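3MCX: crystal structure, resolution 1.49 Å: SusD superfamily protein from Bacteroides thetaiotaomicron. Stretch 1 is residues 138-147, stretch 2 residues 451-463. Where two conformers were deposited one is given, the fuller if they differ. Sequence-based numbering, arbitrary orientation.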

# COMPACT_ATOMS: atom_id res chain seq x y z
N ARG A 138 7.63 -6.11 4.69
CA ARG A 138 7.32 -6.51 3.33
C ARG A 138 8.26 -5.85 2.32
O ARG A 138 8.44 -6.42 1.25
CB ARG A 138 5.83 -6.25 3.03
CG ARG A 138 5.46 -4.85 2.90
CD ARG A 138 3.95 -4.62 3.12
NE ARG A 138 3.01 -5.48 2.42
CZ ARG A 138 1.85 -5.08 1.84
NH1 ARG A 138 1.51 -3.80 1.76
NH2 ARG A 138 1.01 -5.96 1.37
N LEU A 139 8.93 -4.74 2.67
CA LEU A 139 9.95 -4.14 1.80
C LEU A 139 11.29 -4.83 1.96
O LEU A 139 11.98 -5.08 0.97
CB LEU A 139 10.15 -2.65 2.10
CG LEU A 139 9.40 -1.73 1.13
CD1 LEU A 139 7.86 -1.87 1.22
CD2 LEU A 139 9.87 -0.27 1.34
N PHE A 140 11.69 -5.12 3.21
CA PHE A 140 13.06 -5.49 3.51
C PHE A 140 13.25 -6.98 3.79
O PHE A 140 14.36 -7.43 4.10
CB PHE A 140 13.57 -4.62 4.68
CG PHE A 140 13.71 -3.16 4.30
CD1 PHE A 140 14.82 -2.74 3.61
CD2 PHE A 140 12.70 -2.25 4.59
CE1 PHE A 140 14.97 -1.40 3.21
CE2 PHE A 140 12.83 -0.89 4.20
CZ PHE A 140 13.97 -0.50 3.50
N GLY A 141 12.15 -7.76 3.66
CA GLY A 141 12.14 -9.21 3.93
C GLY A 141 11.52 -9.94 2.76
O GLY A 141 10.62 -9.43 2.09
N MSE A 142 11.99 -11.16 2.52
CA MSE A 142 11.38 -12.00 1.49
C MSE A 142 9.94 -12.34 1.91
O MSE A 142 9.62 -12.37 3.09
CB MSE A 142 12.18 -13.29 1.31
CG MSE A 142 13.58 -13.07 0.75
SE MSE A 142 13.69 -12.32 -1.01
CE MSE A 142 12.94 -13.78 -2.08
N PRO A 143 9.08 -12.62 0.93
CA PRO A 143 7.68 -12.86 1.24
C PRO A 143 7.48 -14.01 2.21
O PRO A 143 8.07 -15.07 2.08
CB PRO A 143 7.05 -13.19 -0.13
CG PRO A 143 8.00 -12.72 -1.12
CD PRO A 143 9.34 -12.64 -0.51
N TYR A 144 6.60 -13.73 3.18
CA TYR A 144 6.29 -14.74 4.20
C TYR A 144 5.98 -16.11 3.59
O TYR A 144 6.43 -17.15 4.07
CB TYR A 144 5.11 -14.27 5.07
CG TYR A 144 4.68 -15.19 6.19
CD1 TYR A 144 3.96 -16.33 5.92
CD2 TYR A 144 4.98 -14.90 7.51
CE1 TYR A 144 3.55 -17.19 6.91
CE2 TYR A 144 4.57 -15.75 8.53
CZ TYR A 144 3.88 -16.90 8.22
OH TYR A 144 3.46 -17.78 9.21
N THR A 145 5.16 -16.09 2.54
CA THR A 145 4.66 -17.35 1.99
C THR A 145 5.68 -18.16 1.23
O THR A 145 5.43 -19.31 0.87
CB THR A 145 3.42 -17.10 1.09
OG1 THR A 145 3.71 -16.05 0.17
CG2 THR A 145 2.21 -16.70 1.93
N ASN A 146 6.86 -17.61 0.98
CA ASN A 146 7.93 -18.42 0.40
C ASN A 146 8.39 -19.55 1.34
O ASN A 146 8.88 -20.57 0.87
CB ASN A 146 9.15 -17.58 0.01
CG ASN A 146 8.96 -16.76 -1.25
OD1 ASN A 146 7.86 -16.69 -1.81
ND2 ASN A 146 10.05 -16.15 -1.71
N ASP A 147 8.30 -19.32 2.65
CA ASP A 147 9.03 -20.14 3.61
C ASP A 147 8.45 -20.04 5.04
O ASP A 147 9.20 -20.16 6.02
CB ASP A 147 10.51 -19.69 3.60
CG ASP A 147 10.69 -18.24 4.05
OD1 ASP A 147 9.70 -17.48 4.15
OD2 ASP A 147 11.88 -17.89 4.29
N GLU A 451 11.22 -13.58 -10.50
CA GLU A 451 10.58 -14.66 -9.75
C GLU A 451 10.30 -14.23 -8.32
O GLU A 451 10.98 -13.36 -7.78
CB GLU A 451 11.45 -15.91 -9.73
CG GLU A 451 11.77 -16.46 -11.11
CD GLU A 451 10.64 -17.27 -11.72
OE1 GLU A 451 9.48 -17.22 -11.23
OE2 GLU A 451 10.96 -17.96 -12.72
N ALA A 452 9.29 -14.87 -7.70
CA ALA A 452 8.90 -14.54 -6.31
C ALA A 452 9.94 -14.97 -5.27
O ALA A 452 9.89 -14.52 -4.13
CB ALA A 452 7.53 -15.17 -5.97
N THR A 453 10.92 -15.72 -5.71
CA THR A 453 12.07 -16.14 -4.92
C THR A 453 13.34 -15.34 -5.27
O THR A 453 14.40 -15.62 -4.70
CB THR A 453 12.36 -17.61 -5.15
OG1 THR A 453 12.42 -17.88 -6.56
CG2 THR A 453 11.22 -18.48 -4.50
N ASP A 454 13.23 -14.33 -6.12
CA ASP A 454 14.42 -13.55 -6.49
C ASP A 454 14.94 -12.79 -5.25
O ASP A 454 14.19 -12.12 -4.58
CB ASP A 454 14.05 -12.59 -7.62
CG ASP A 454 15.26 -11.97 -8.30
OD1 ASP A 454 16.03 -11.25 -7.60
OD2 ASP A 454 15.44 -12.15 -9.54
N LEU A 455 16.24 -12.92 -5.00
CA LEU A 455 16.85 -12.26 -3.83
C LEU A 455 16.58 -10.78 -3.86
O LEU A 455 16.52 -10.17 -2.79
CB LEU A 455 18.35 -12.53 -3.72
CG LEU A 455 18.79 -13.98 -3.65
CD1 LEU A 455 20.30 -14.07 -3.62
CD2 LEU A 455 18.13 -14.61 -2.45
N ARG A 456 16.43 -10.18 -5.05
CA ARG A 456 16.25 -8.73 -5.13
C ARG A 456 14.88 -8.23 -4.66
O ARG A 456 14.67 -7.02 -4.54
CB ARG A 456 16.56 -8.24 -6.55
CG ARG A 456 17.97 -8.54 -6.99
CD ARG A 456 18.17 -8.32 -8.48
NE ARG A 456 17.31 -9.21 -9.24
CZ ARG A 456 17.11 -9.09 -10.54
NH1 ARG A 456 17.71 -8.11 -11.22
NH2 ARG A 456 16.33 -9.97 -11.18
N ILE A 457 13.93 -9.13 -4.41
CA ILE A 457 12.65 -8.74 -3.86
C ILE A 457 12.81 -8.07 -2.51
O ILE A 457 12.10 -7.11 -2.22
CB ILE A 457 11.67 -9.91 -3.72
CG1 ILE A 457 11.05 -10.24 -5.08
CG2 ILE A 457 10.59 -9.62 -2.64
CD1 ILE A 457 10.70 -11.70 -5.21
N ALA A 458 13.72 -8.58 -1.66
CA ALA A 458 14.03 -7.97 -0.38
C ALA A 458 15.00 -6.81 -0.64
O ALA A 458 16.13 -7.03 -1.08
CB ALA A 458 14.61 -8.99 0.58
N LEU A 459 14.52 -5.61 -0.34
CA LEU A 459 15.36 -4.42 -0.50
C LEU A 459 16.56 -4.52 0.39
O LEU A 459 16.52 -5.13 1.45
CB LEU A 459 14.57 -3.16 -0.16
CG LEU A 459 13.44 -2.80 -1.12
CD1 LEU A 459 12.75 -1.55 -0.62
CD2 LEU A 459 13.96 -2.56 -2.52
N PRO A 460 17.68 -3.89 0.00
CA PRO A 460 18.81 -3.88 0.90
C PRO A 460 18.53 -3.09 2.17
O PRO A 460 17.92 -2.05 2.12
CB PRO A 460 19.93 -3.22 0.08
CG PRO A 460 19.19 -2.38 -0.87
CD PRO A 460 17.89 -3.05 -1.18
N ILE A 461 19.01 -3.63 3.28
CA ILE A 461 19.02 -2.93 4.54
C ILE A 461 19.94 -1.70 4.34
O ILE A 461 20.96 -1.80 3.70
CB ILE A 461 19.61 -3.83 5.64
CG1 ILE A 461 18.82 -5.17 5.79
CG2 ILE A 461 19.74 -3.09 7.02
CD1 ILE A 461 17.35 -5.03 6.07
N PRO A 462 19.56 -0.53 4.89
CA PRO A 462 20.40 0.65 4.68
C PRO A 462 21.83 0.41 5.11
O PRO A 462 22.11 -0.17 6.17
CB PRO A 462 19.74 1.72 5.57
CG PRO A 462 18.34 1.29 5.75
CD PRO A 462 18.31 -0.22 5.59
N GLN A 463 22.78 0.92 4.33
CA GLN A 463 24.16 0.78 4.66
C GLN A 463 24.50 1.43 6.00
O GLN A 463 25.39 0.98 6.70
CB GLN A 463 25.10 1.37 3.57
CG GLN A 463 26.53 1.02 3.72
CD GLN A 463 26.80 -0.46 3.58
OE1 GLN A 463 26.13 -1.12 2.77
NE2 GLN A 463 27.77 -0.98 4.32
O HOH W 1 9.65 -6.20 -1.25

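The contact between residues 138-147 and 451-463 is a largely apolar packing of two irregular segments, pinned near its two ends by a hydrogen bond to a main-chain carbonyl and bridged by one water. It buries 608 Å² in total, and joins parts of the chain more than 300 residues apart.

At the end of the helix that opens stretch 1, Leu459 N donates to Leu139 O (2.9 Å, N-H...O angle 166°). Here the backbones lie close together, with the CA atoms of Phe140 and Ala458 4.7 Å apart, and the two leucine side chains pack, Leu139 CD2 lying 3.7 Å from Leu459 CD1. Water 1 reinforces this junction by hydrogen bonding to both Arg138 O and Ile457 O, each at 2.8 Å.

Phe140 has the largest area of stretch 1 covered by the other segment. Its CA-to-CB bond runs sideways, yet the ring reaches the extended backbone from Leu459 to Pro462. Phe140 CD1 packs 3.8 Å from Leu459 CB, while Phe140 CB meets Ile461 CD1 at 4.0 Å. Pro460 O sits at the ring edge, near its plane, 3.2 Å from Phe140 CE1; there the partly positive ring hydrogens face the carbonyl oxygen.

Beyond Gly141, where the chain leaves helical geometry, the selenomethionine Met142 takes over. Its side chain, with all three chi angles in m, folds along the turn and the 3-10 segment of stretch 2. Met142 SE lies 3.8 Å from Ala458 CB and 4.2 Å from Ile457 CB, and the terminal methyl, Met142 CE, faces three carbonyl oxygens, lying 3.7 Å from Ala452 O, 3.5 Å from Thr453 O and 3.3 Å from Asp454 O. Pro143 adds a further apolar contact, its CD 3.9 Å from Ile457 CG2.

The second direct hydrogen bond comes from Asn146, whose CA-to-CB bond points toward stretch 2: Asn146 ND2 donates to Ala452 O at 2.9 Å with an almost linear angle of 178°. Asn146 ND2 is also 3.8 Å from Thr453 CG2, so the polar bond is flanked by a methyl group.

Stretch 2 also has bonds of its own. Asp454 N donates to Glu451 O (3.0 Å) in a type I turn, and Asp454 OD1 accepts from both Arg456 N (2.8 Å) and Arg456 NE (2.9 Å). A salt bridge joins Arg456 NH2 to Asp454 OD2 (2.9 Å); the CA-to-CB bonds of both residues point away from stretch 1.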